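Local coordinates for aldehyde dehydrogenase family protein (Pseudomonas syringae pv. tomato, PDB 5IUV) that binds NAD+ and, as an indole-3-acetaldehyde dehydrogenase, probably oxidises this aldehyde to the auxin indole-3-acetic acid, at residues K84-R89 with A210-G215; E156-V161 with T184-V189; P385-G390 with P405-L410. All coordinates share one frame; numbering follows the deposited sequence.

Contact 1: residues K84-R89 with A210-G215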
# COMPACT_ATOMS: atom_id res chain seq x y z
N LYS A 84 18.31 -4.26 10.28
CA LYS A 84 18.71 -3.38 9.19
C LYS A 84 20.20 -3.04 9.27
O LYS A 84 20.93 -3.19 8.29
CB LYS A 84 17.88 -2.09 9.21
CG LYS A 84 18.39 -1.01 8.27
CD LYS A 84 17.47 0.23 8.23
CE LYS A 84 17.48 0.97 9.57
NZ LYS A 84 16.70 2.25 9.53
N ALA A 85 20.64 -2.57 10.43
CA ALA A 85 22.04 -2.18 10.63
C ALA A 85 23.00 -3.34 10.36
O ALA A 85 24.06 -3.16 9.75
CB ALA A 85 22.25 -1.63 12.05
N THR A 86 22.63 -4.53 10.82
CA THR A 86 23.45 -5.71 10.63
C THR A 86 23.52 -6.10 9.15
O THR A 86 24.59 -6.44 8.65
CB THR A 86 22.91 -6.89 11.45
OG1 THR A 86 22.95 -6.54 12.84
CG2 THR A 86 23.75 -8.15 11.24
N MET A 87 22.39 -6.05 8.45
CA MET A 87 22.36 -6.40 7.03
C MET A 87 23.20 -5.44 6.20
O MET A 87 23.88 -5.85 5.25
CB MET A 87 20.91 -6.43 6.50
CG MET A 87 20.06 -7.59 7.04
SD MET A 87 20.76 -9.22 6.73
CE MET A 87 20.69 -9.32 4.94
N ILE A 88 23.19 -4.17 6.58
CA ILE A 88 23.99 -3.16 5.90
C ILE A 88 25.49 -3.38 6.17
O ILE A 88 26.31 -3.25 5.25
CB ILE A 88 23.54 -1.74 6.30
CG1 ILE A 88 22.11 -1.51 5.80
CG2 ILE A 88 24.47 -0.68 5.75
CD1 ILE A 88 21.42 -0.25 6.38
N ARG A 89 25.85 -3.74 7.40
CA ARG A 89 27.25 -4.10 7.70
C ARG A 89 27.68 -5.35 6.92
O ARG A 89 28.82 -5.44 6.47
CB ARG A 89 27.45 -4.34 9.20
CG ARG A 89 27.46 -3.07 10.05
CD ARG A 89 28.02 -3.33 11.45
NE ARG A 89 27.29 -4.38 12.15
CZ ARG A 89 26.20 -4.17 12.89
NH1 ARG A 89 25.71 -2.94 13.01
NH2 ARG A 89 25.60 -5.18 13.50
N ALA A 210 29.62 -9.53 10.66
CA ALA A 210 28.65 -8.43 10.58
C ALA A 210 27.70 -8.40 11.79
O ALA A 210 27.11 -7.37 12.09
CB ALA A 210 27.84 -8.53 9.29
N GLY A 211 27.57 -9.53 12.48
CA GLY A 211 26.70 -9.59 13.65
C GLY A 211 25.54 -10.55 13.52
O GLY A 211 24.69 -10.62 14.41
N ILE A 212 25.47 -11.29 12.42
CA ILE A 212 24.50 -12.37 12.29
C ILE A 212 24.83 -13.47 13.31
O ILE A 212 25.93 -13.99 13.30
CB ILE A 212 24.49 -12.99 10.88
CG1 ILE A 212 24.16 -11.94 9.82
CG2 ILE A 212 23.50 -14.16 10.81
CD1 ILE A 212 22.70 -11.50 9.83
N PRO A 213 23.87 -13.81 14.19
CA PRO A 213 24.15 -14.81 15.24
C PRO A 213 24.48 -16.20 14.70
O PRO A 213 24.05 -16.55 13.60
CB PRO A 213 22.84 -14.85 16.04
CG PRO A 213 22.14 -13.56 15.72
CD PRO A 213 22.53 -13.23 14.31
N ALA A 214 25.24 -16.97 15.47
CA ALA A 214 25.52 -18.36 15.12
C ALA A 214 24.23 -19.15 14.92
O ALA A 214 23.28 -19.03 15.69
CB ALA A 214 26.39 -19.02 16.20
N GLY A 215 24.21 -19.98 13.88
CA GLY A 215 23.05 -20.81 13.60
C GLY A 215 22.08 -20.18 12.61
O GLY A 215 21.26 -20.89 12.02
O HOH W 1 22.92 -8.43 14.85

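Contact 2: residues E156-V161 with T184-V189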
# COMPACT_ATOMS: atom_id res chain seq x y z
N GLU A 156 4.91 -12.64 9.66
CA GLU A 156 5.91 -13.21 10.55
C GLU A 156 6.83 -14.11 9.75
O GLU A 156 6.40 -14.72 8.78
CB GLU A 156 5.24 -13.99 11.68
CG GLU A 156 4.26 -13.17 12.51
CD GLU A 156 3.48 -14.02 13.49
OE1 GLU A 156 3.57 -15.26 13.40
OE2 GLU A 156 2.79 -13.43 14.35
N PRO A 157 8.10 -14.22 10.17
CA PRO A 157 9.01 -15.10 9.42
C PRO A 157 8.56 -16.56 9.48
O PRO A 157 8.00 -16.98 10.49
CB PRO A 157 10.36 -14.89 10.12
CG PRO A 157 10.00 -14.43 11.50
CD PRO A 157 8.77 -13.59 11.32
N VAL A 158 8.78 -17.31 8.41
CA VAL A 158 8.32 -18.68 8.35
C VAL A 158 9.11 -19.59 9.29
O VAL A 158 8.57 -20.59 9.79
CB VAL A 158 8.38 -19.24 6.91
CG1 VAL A 158 7.44 -18.45 6.00
CG2 VAL A 158 9.81 -19.19 6.36
N GLY A 159 10.37 -19.25 9.55
CA GLY A 159 11.19 -20.04 10.45
C GLY A 159 12.51 -20.46 9.85
O GLY A 159 13.49 -19.72 9.89
N VAL A 160 12.55 -21.67 9.30
CA VAL A 160 13.77 -22.20 8.69
C VAL A 160 13.64 -22.26 7.17
O VAL A 160 12.71 -22.88 6.65
CB VAL A 160 14.11 -23.60 9.23
CG1 VAL A 160 15.31 -24.20 8.49
CG2 VAL A 160 14.38 -23.52 10.73
N VAL A 161 14.56 -21.60 6.48
CA VAL A 161 14.53 -21.50 5.03
C VAL A 161 15.71 -22.25 4.41
O VAL A 161 16.85 -22.05 4.82
CB VAL A 161 14.57 -20.02 4.58
CG1 VAL A 161 14.60 -19.91 3.05
CG2 VAL A 161 13.38 -19.26 5.16
N THR A 184 13.88 -10.60 7.05
CA THR A 184 12.60 -10.89 7.68
C THR A 184 12.75 -11.69 8.98
O THR A 184 11.77 -11.91 9.69
CB THR A 184 11.66 -11.67 6.73
OG1 THR A 184 12.38 -12.75 6.11
CG2 THR A 184 11.12 -10.75 5.65
N GLY A 185 13.97 -12.13 9.28
CA GLY A 185 14.25 -12.77 10.55
C GLY A 185 14.39 -14.29 10.53
O GLY A 185 14.54 -14.91 11.59
N ASN A 186 14.35 -14.90 9.36
CA ASN A 186 14.50 -16.35 9.27
C ASN A 186 15.92 -16.85 9.52
O ASN A 186 16.88 -16.09 9.39
CB ASN A 186 14.04 -16.86 7.90
CG ASN A 186 12.59 -16.55 7.64
OD1 ASN A 186 11.70 -17.25 8.11
ND2 ASN A 186 12.34 -15.51 6.87
N SER A 187 16.05 -18.13 9.87
CA SER A 187 17.33 -18.81 9.75
C SER A 187 17.39 -19.43 8.37
O SER A 187 16.38 -19.92 7.86
CB SER A 187 17.51 -19.88 10.83
OG SER A 187 17.54 -19.31 12.11
N VAL A 188 18.57 -19.39 7.75
CA VAL A 188 18.73 -19.89 6.39
C VAL A 188 19.82 -20.96 6.32
O VAL A 188 20.90 -20.78 6.88
CB VAL A 188 19.08 -18.74 5.42
CG1 VAL A 188 19.31 -19.27 3.99
CG2 VAL A 188 17.98 -17.70 5.43
N VAL A 189 19.50 -22.06 5.65
CA VAL A 189 20.51 -23.04 5.26
C VAL A 189 20.74 -22.91 3.76
O VAL A 189 19.87 -23.24 2.94
CB VAL A 189 20.10 -24.48 5.60
CG1 VAL A 189 21.22 -25.46 5.20
CG2 VAL A 189 19.78 -24.60 7.09

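Contact 3: residues P385-G390 with P405-L410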
# COMPACT_ATOMS: atom_id res chain seq x y z
N PRO A 385 30.94 -16.96 -29.13
CA PRO A 385 29.56 -16.49 -29.28
C PRO A 385 29.05 -16.84 -30.68
O PRO A 385 29.76 -16.59 -31.66
CB PRO A 385 29.67 -14.98 -29.07
CG PRO A 385 30.85 -14.84 -28.15
CD PRO A 385 31.82 -15.91 -28.60
N THR A 386 27.86 -17.42 -30.76
CA THR A 386 27.39 -18.07 -31.98
C THR A 386 26.00 -17.59 -32.38
O THR A 386 25.15 -17.34 -31.53
CB THR A 386 27.38 -19.61 -31.78
OG1 THR A 386 28.71 -20.06 -31.50
CG2 THR A 386 26.84 -20.34 -33.01
N ILE A 387 25.77 -17.42 -33.69
CA ILE A 387 24.47 -17.01 -34.19
C ILE A 387 23.96 -17.95 -35.27
O ILE A 387 24.70 -18.30 -36.20
CB ILE A 387 24.49 -15.57 -34.77
CG1 ILE A 387 25.00 -14.56 -33.75
CG2 ILE A 387 23.09 -15.16 -35.23
CD1 ILE A 387 25.11 -13.14 -34.29
N PHE A 388 22.70 -18.35 -35.15
CA PHE A 388 22.01 -19.06 -36.22
C PHE A 388 20.90 -18.19 -36.80
O PHE A 388 20.06 -17.66 -36.07
CB PHE A 388 21.44 -20.38 -35.72
CG PHE A 388 22.46 -21.46 -35.55
CD1 PHE A 388 22.84 -22.24 -36.64
CD2 PHE A 388 23.04 -21.70 -34.32
CE1 PHE A 388 23.78 -23.24 -36.49
CE2 PHE A 388 23.97 -22.71 -34.16
CZ PHE A 388 24.35 -23.47 -35.25
N ASP A 389 20.91 -18.05 -38.12
CA ASP A 389 19.86 -17.33 -38.83
C ASP A 389 18.87 -18.33 -39.41
O ASP A 389 19.14 -19.53 -39.42
CB ASP A 389 20.48 -16.46 -39.94
CG ASP A 389 19.47 -15.50 -40.55
OD1 ASP A 389 18.43 -15.24 -39.91
OD2 ASP A 389 19.72 -15.01 -41.68
N GLY A 390 17.73 -17.84 -39.89
CA GLY A 390 16.74 -18.69 -40.52
C GLY A 390 16.17 -19.73 -39.57
O GLY A 390 15.89 -20.86 -39.97
N PRO A 405 26.48 -19.10 -25.26
CA PRO A 405 26.30 -17.89 -26.08
C PRO A 405 25.81 -18.22 -27.49
O PRO A 405 26.49 -17.91 -28.47
CB PRO A 405 27.71 -17.30 -26.11
CG PRO A 405 28.61 -18.50 -26.04
CD PRO A 405 27.88 -19.55 -25.22
N VAL A 406 24.63 -18.83 -27.58
CA VAL A 406 24.07 -19.26 -28.85
C VAL A 406 22.76 -18.54 -29.15
O VAL A 406 21.77 -18.71 -28.44
CB VAL A 406 23.81 -20.78 -28.86
CG1 VAL A 406 23.24 -21.22 -30.20
CG2 VAL A 406 25.11 -21.54 -28.56
N LEU A 407 22.75 -17.72 -30.21
CA LEU A 407 21.59 -16.92 -30.56
C LEU A 407 20.78 -17.52 -31.71
O LEU A 407 21.34 -17.97 -32.71
CB LEU A 407 22.03 -15.50 -30.95
CG LEU A 407 20.95 -14.46 -31.27
CD1 LEU A 407 20.05 -14.23 -30.07
CD2 LEU A 407 21.58 -13.15 -31.71
N SER A 408 19.45 -17.53 -31.55
CA SER A 408 18.55 -17.90 -32.65
C SER A 408 17.87 -16.65 -33.21
O SER A 408 17.32 -15.85 -32.46
CB SER A 408 17.50 -18.91 -32.19
OG SER A 408 18.10 -20.14 -31.83
N VAL A 409 17.91 -16.50 -34.53
CA VAL A 409 17.31 -15.32 -35.15
C VAL A 409 16.06 -15.69 -35.96
O VAL A 409 16.12 -16.48 -36.90
CB VAL A 409 18.30 -14.60 -36.07
CG1 VAL A 409 17.65 -13.37 -36.69
CG2 VAL A 409 19.56 -14.21 -35.29
N LEU A 410 14.93 -15.08 -35.59
CA LEU A 410 13.65 -15.36 -36.24
C LEU A 410 13.07 -14.07 -36.82
O LEU A 410 13.39 -12.98 -36.35
CB LEU A 410 12.66 -15.98 -35.26
CG LEU A 410 13.04 -17.23 -34.46
CD1 LEU A 410 13.91 -16.91 -33.24
CD2 LEU A 410 11.79 -18.01 -34.04
O HOH W 2 15.71 -15.33 -39.26

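Contact 1: residues K84-R89 with A210-G215
R89 on helix 80-96 faces A210 at the end of helix 198-210, with R89 CA and A210 CA 5.4 Å apart. Just past A210 the chain leaves helical geometry in a Schellman motif, where G211 has a positive phi that calls for glycine. The arginine binds the carbonyl at this helix end. R89 NE and R89 NH2 each donate to A210 O at 3.0 Å, so two N-H groups grip one oxygen side-on. Both bonds are bent, with N-H...O angles of 146° and 142°, as expected when one atom is shared. A210 O lies in the guanidinium plane, at its edge. The arginine chain is bent at chi3, which turns the group back over its own helix. One guanidinium face then lies against A85 O and T86 CA. A positive group here would suit the partial negative charge at the C-terminal end of a helix.

T86 divides its two branches. Its methyl is anti to the backbone N and packs along the turn, with T86 CG2 3.6 Å from A210 O. T86 CG2 also meets I212 CD1 at 3.8 Å. T86 OG1 hydrogen-bonds K82 O in its own helix. M87 SD touches I212 CD1 more loosely, and W75 packs on both T86 and I212. K84, on the same helix, forms salt bridges with D136 and with E133 of the second subunit, so this helix also reaches the subunit interface. A water completes the join: it lies 2.8 Å from T86 OG1 and donates to G211 O at 2.9 Å.

Contact 2: residues E156-V161 with T184-V189
G159 and N186 meet where strands 149-164 and 187-191 come together, parallel neighbours in a beta-alpha-beta unit of the Rossmann-type NAD-binding domain. The tight part is the strand pairing. S187 N donates to G159 O, V161 N to S187 O and V189 N to V161 O, the last two at 2.8 Å. V160 and S187 project to one face of the sheet, V161 and V188 to the other. There V161 CG2 packs on N186 CB at 3.7 Å, and helix 170-183 covers V188.

The other end is looser. Strand pairing is interrupted at V158-G159, and the Schellman motif at G185 ends helix 170-183 and leads into strand 187-191. P157 lies closely against this turn, with P157 CB 3.3 Å from T184 O, but the residue is partly exposed. P157 O accepts a hydrogen bond from R449 of the third subunit.

The N186 amide joins the two parts. N186 CG is anti to its carbonyl carbon (chi1 -61°), which carries the amide toward the break. N186 ND2 hydrogen-bonds A181 O and Y487 O. On the other side of the amide, G159 N donates to N186 OD1 at 2.8 Å, nearly straight at 166°.

Contact 3: residues P385-G390 with P405-L410
I387 and V409 meet through branches set by chi1. The I387 chi1 of -56° puts CG1 beside the backbone N and CG2 anti to it. The V409 chi1 of -179° puts CG2 anti to the carbonyl carbon. I387 CG2 and V409 CG2 touch at 3.7 Å. I387 CG1 lies alongside L407 CB, both side chains pointing the same way, and helix 312-326 packs on I387.

T386, V406 and F388 occupy the opposite face, covered by helix 347-362. The F388 ring turns its edge to the neighbouring strand, with F388 CD2 4.2 Å from V406 CG1. The ring also packs edge-to-face with H361.

The backbones hold these groups in register. T386 N donates to P405 O at 2.7 Å, and L407 N to T386 O. F388 N then donates to L407 O at 2.8 Å, almost straight at 175°. V409 N to F388 O is the last direct bond.

Past it a water takes over. The water oxygen donates to D389 OD1 at 2.8 Å and to V409 O at 2.7 Å. D389 OD1 also takes a weak bond from G390 N, while D389 OD2 forms salt bridges with K315 and R366. Both carboxylate oxygens of D389 are thus engaged.

Two parallel strands joined through the short helix 396-399 make a beta-alpha-beta unit, part of the helix-covered sheet of the aldehyde dehydrogenase catalytic domain.

In the fold
Contacts 1 and 2 are neighbours, with centres 14 Å apart, and they touch where G215 O lies 4.0 Å from S187 OG. Contact 2 falls within the stretch of chain that contact 1 closes. Both belong to the NAD-binding half. Contact 3 is on the other side of the chain's centre, in another sheet, with its centre 45 Å from that of contact 1 and 43 Å from that of contact 2. The bound NAD lies between these regions. The V189 side chain of contact 2 is about 12 Å from the bound NAD. The P405 side chain of contact 3 is about 13 Å from the bound NAD. Contact 1 is away from the annotated sites.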